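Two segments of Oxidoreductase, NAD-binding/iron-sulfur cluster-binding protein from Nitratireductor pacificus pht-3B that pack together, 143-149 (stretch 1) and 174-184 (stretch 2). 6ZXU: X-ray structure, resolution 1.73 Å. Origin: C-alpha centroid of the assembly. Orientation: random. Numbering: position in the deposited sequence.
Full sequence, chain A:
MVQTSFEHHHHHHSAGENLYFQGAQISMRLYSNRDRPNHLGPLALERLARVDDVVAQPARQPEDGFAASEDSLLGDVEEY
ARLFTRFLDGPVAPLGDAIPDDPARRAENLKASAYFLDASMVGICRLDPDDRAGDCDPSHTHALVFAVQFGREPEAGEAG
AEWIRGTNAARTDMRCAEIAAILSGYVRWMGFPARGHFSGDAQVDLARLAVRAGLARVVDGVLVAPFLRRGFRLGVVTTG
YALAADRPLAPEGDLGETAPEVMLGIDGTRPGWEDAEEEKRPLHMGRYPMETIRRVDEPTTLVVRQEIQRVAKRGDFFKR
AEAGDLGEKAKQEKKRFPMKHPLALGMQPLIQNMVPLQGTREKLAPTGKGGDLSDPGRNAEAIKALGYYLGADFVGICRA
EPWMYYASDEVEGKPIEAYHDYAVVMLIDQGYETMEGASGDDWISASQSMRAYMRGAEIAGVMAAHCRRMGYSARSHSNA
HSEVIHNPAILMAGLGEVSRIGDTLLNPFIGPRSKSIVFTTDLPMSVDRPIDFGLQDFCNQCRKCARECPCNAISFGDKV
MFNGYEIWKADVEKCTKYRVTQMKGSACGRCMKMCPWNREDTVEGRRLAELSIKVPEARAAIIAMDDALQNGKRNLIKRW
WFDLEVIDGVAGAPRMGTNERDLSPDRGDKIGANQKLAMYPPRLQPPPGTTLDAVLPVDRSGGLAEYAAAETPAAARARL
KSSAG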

# COMPACT_ATOMS: atom_id res chain seq x y z
N ALA A 143 7.59 -25.60 -7.18
CA ALA A 143 6.47 -24.76 -7.26
C ALA A 143 6.25 -24.05 -5.89
O ALA A 143 6.20 -24.68 -4.83
CB ALA A 143 5.25 -25.51 -7.65
N LEU A 144 6.19 -22.71 -5.95
CA LEU A 144 5.56 -21.88 -4.89
C LEU A 144 4.10 -21.77 -5.16
O LEU A 144 3.71 -21.26 -6.18
CB LEU A 144 6.19 -20.52 -4.86
CG LEU A 144 5.64 -19.61 -3.77
CD1 LEU A 144 6.35 -19.81 -2.49
CD2 LEU A 144 5.90 -18.20 -4.24
N VAL A 145 3.26 -22.27 -4.21
CA VAL A 145 1.84 -22.30 -4.39
C VAL A 145 1.25 -21.37 -3.33
O VAL A 145 1.71 -21.37 -2.18
CB VAL A 145 1.26 -23.71 -4.20
CG1 VAL A 145 -0.17 -23.77 -4.62
CG2 VAL A 145 2.08 -24.73 -5.01
N PHE A 146 0.30 -20.55 -3.73
CA PHE A 146 -0.35 -19.64 -2.80
C PHE A 146 -1.81 -19.52 -3.08
O PHE A 146 -2.25 -19.71 -4.21
CB PHE A 146 0.32 -18.30 -2.75
CG PHE A 146 0.26 -17.58 -4.05
CD1 PHE A 146 -0.90 -16.84 -4.38
CD2 PHE A 146 1.33 -17.57 -4.91
CE1 PHE A 146 -0.94 -16.14 -5.55
CE2 PHE A 146 1.25 -16.91 -6.14
CZ PHE A 146 0.10 -16.20 -6.48
N ALA A 147 -2.59 -19.24 -2.03
CA ALA A 147 -4.04 -19.06 -2.12
C ALA A 147 -4.32 -17.61 -1.71
O ALA A 147 -3.66 -17.02 -0.84
CB ALA A 147 -4.80 -20.00 -1.24
N VAL A 148 -5.29 -17.05 -2.36
CA VAL A 148 -5.88 -15.79 -1.89
C VAL A 148 -7.32 -16.07 -1.53
O VAL A 148 -8.10 -16.55 -2.36
CB VAL A 148 -5.74 -14.67 -2.99
CG1 VAL A 148 -6.55 -13.40 -2.64
CG2 VAL A 148 -4.30 -14.35 -3.21
N GLN A 149 -7.75 -15.66 -0.35
CA GLN A 149 -9.15 -15.83 0.04
C GLN A 149 -10.11 -14.93 -0.74
O GLN A 149 -9.78 -13.83 -1.11
CB GLN A 149 -9.32 -15.56 1.57
CG GLN A 149 -10.68 -16.02 2.05
CD GLN A 149 -10.89 -16.12 3.55
OE1 GLN A 149 -11.80 -16.81 4.02
NE2 GLN A 149 -10.11 -15.40 4.30
N MET A 174 -7.70 -12.31 -10.38
CA MET A 174 -6.89 -11.10 -10.68
C MET A 174 -5.76 -10.89 -9.68
O MET A 174 -4.60 -10.62 -10.03
CB MET A 174 -7.82 -9.85 -10.71
CG MET A 174 -7.08 -8.57 -11.00
SD MET A 174 -8.14 -7.09 -10.68
CE MET A 174 -8.49 -7.28 -8.89
N ARG A 175 -6.08 -10.97 -8.41
CA ARG A 175 -5.09 -10.81 -7.36
C ARG A 175 -4.05 -11.93 -7.45
O ARG A 175 -2.90 -11.69 -7.25
CB ARG A 175 -5.81 -10.76 -6.02
CG ARG A 175 -4.93 -10.57 -4.82
CD ARG A 175 -4.14 -9.29 -4.79
NE ARG A 175 -4.93 -8.13 -5.29
CZ ARG A 175 -5.90 -7.52 -4.60
NH1 ARG A 175 -6.25 -7.96 -3.38
NH2 ARG A 175 -6.58 -6.47 -5.16
N CYS A 176 -4.46 -13.17 -7.81
CA CYS A 176 -3.52 -14.29 -7.98
C CYS A 176 -2.56 -14.09 -9.14
O CYS A 176 -1.37 -14.31 -8.99
CB CYS A 176 -4.26 -15.58 -8.12
SG CYS A 176 -4.98 -16.13 -6.58
N ALA A 177 -3.06 -13.57 -10.24
CA ALA A 177 -2.20 -13.27 -11.37
C ALA A 177 -1.22 -12.20 -11.04
O ALA A 177 -0.09 -12.24 -11.40
CB ALA A 177 -3.06 -12.85 -12.52
N GLU A 178 -1.70 -11.17 -10.37
CA GLU A 178 -0.85 -10.08 -9.93
C GLU A 178 0.31 -10.58 -9.09
O GLU A 178 1.49 -10.28 -9.37
CB GLU A 178 -1.69 -9.15 -9.05
CG GLU A 178 -0.94 -7.94 -8.52
CD GLU A 178 -1.35 -7.58 -7.06
OE1 GLU A 178 -2.50 -7.11 -6.82
OE2 GLU A 178 -0.53 -7.79 -6.11
N ILE A 179 0.02 -11.32 -8.03
CA ILE A 179 1.05 -11.86 -7.14
C ILE A 179 1.99 -12.81 -7.91
O ILE A 179 3.20 -12.72 -7.80
CB ILE A 179 0.42 -12.59 -5.92
CG1 ILE A 179 -0.37 -11.57 -5.11
CG2 ILE A 179 1.50 -13.29 -5.12
CD1 ILE A 179 -1.14 -12.17 -3.96
N ALA A 180 1.43 -13.69 -8.73
CA ALA A 180 2.29 -14.64 -9.52
C ALA A 180 3.23 -13.95 -10.49
O ALA A 180 4.36 -14.37 -10.66
CB ALA A 180 1.40 -15.63 -10.28
N ALA A 181 2.77 -12.86 -11.12
CA ALA A 181 3.57 -12.05 -12.03
C ALA A 181 4.69 -11.35 -11.31
O ALA A 181 5.82 -11.36 -11.78
CB ALA A 181 2.71 -11.01 -12.74
N ILE A 182 4.42 -10.86 -10.09
CA ILE A 182 5.43 -10.12 -9.35
C ILE A 182 6.49 -11.10 -8.85
O ILE A 182 7.67 -10.83 -8.96
CB ILE A 182 4.79 -9.32 -8.20
CG1 ILE A 182 3.96 -8.20 -8.75
CG2 ILE A 182 5.90 -8.78 -7.34
CD1 ILE A 182 3.05 -7.58 -7.69
N LEU A 183 6.05 -12.23 -8.30
CA LEU A 183 6.94 -13.16 -7.72
C LEU A 183 7.81 -13.88 -8.75
O LEU A 183 8.98 -14.08 -8.52
CB LEU A 183 6.24 -14.15 -6.83
CG LEU A 183 5.65 -13.62 -5.49
CD1 LEU A 183 4.93 -14.73 -4.79
CD2 LEU A 183 6.75 -13.03 -4.63
N SER A 184 7.21 -14.28 -9.86
CA SER A 184 7.98 -14.84 -10.97
C SER A 184 8.97 -13.87 -11.51
O SER A 184 10.14 -14.22 -11.74
CB SER A 184 7.05 -15.37 -12.04
OG SER A 184 6.35 -14.37 -12.73

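Residues 143-149 belong to a strand and residues 174-184 to a helix, whose axes run roughly antiparallel, at 145°, and approach to 8.7 Å. The CA atoms of Val 148 and Cys 176 lie 6.7 Å apart. No hydrogen bond crosses between the stretches: the helix satisfies its own backbone through bonds such as Ala 180 N to Cys 176 O (2.9 Å), so the contact rests on apolar packing.

Strand alternation presents Leu 144, Phe 146 and Val 148 toward the helix, while the CA-to-CB bond of Ala 147 points away. Phe 146 has the most surface covered by the other stretch. Ile 179 CG2 sits over one face of the Phe 146 ring, 3.8 Å from its centroid, in a CH-pi contact that sets a methyl group against the pi cloud. At the ring edge, Phe 146 CZ lies 3.5 Å from Cys 176 O. Ala 180 adds only a methyl group here: Phe 146 CZ is 4.1 Å from Ala 180 CB and 3.6 Å from Ala 180 N.

Branched Val 148 fills the space beside the ring: its CG2 is 3.9 Å from both Cys 176 SG and Ile 179 CD1, and its CG1 meets the aliphatic CG of Arg 175 at 3.9 Å. At the other end, Leu 144 CD2 packs against Leu 183 CD1 at 3.6 Å, a close methyl-to-methyl contact.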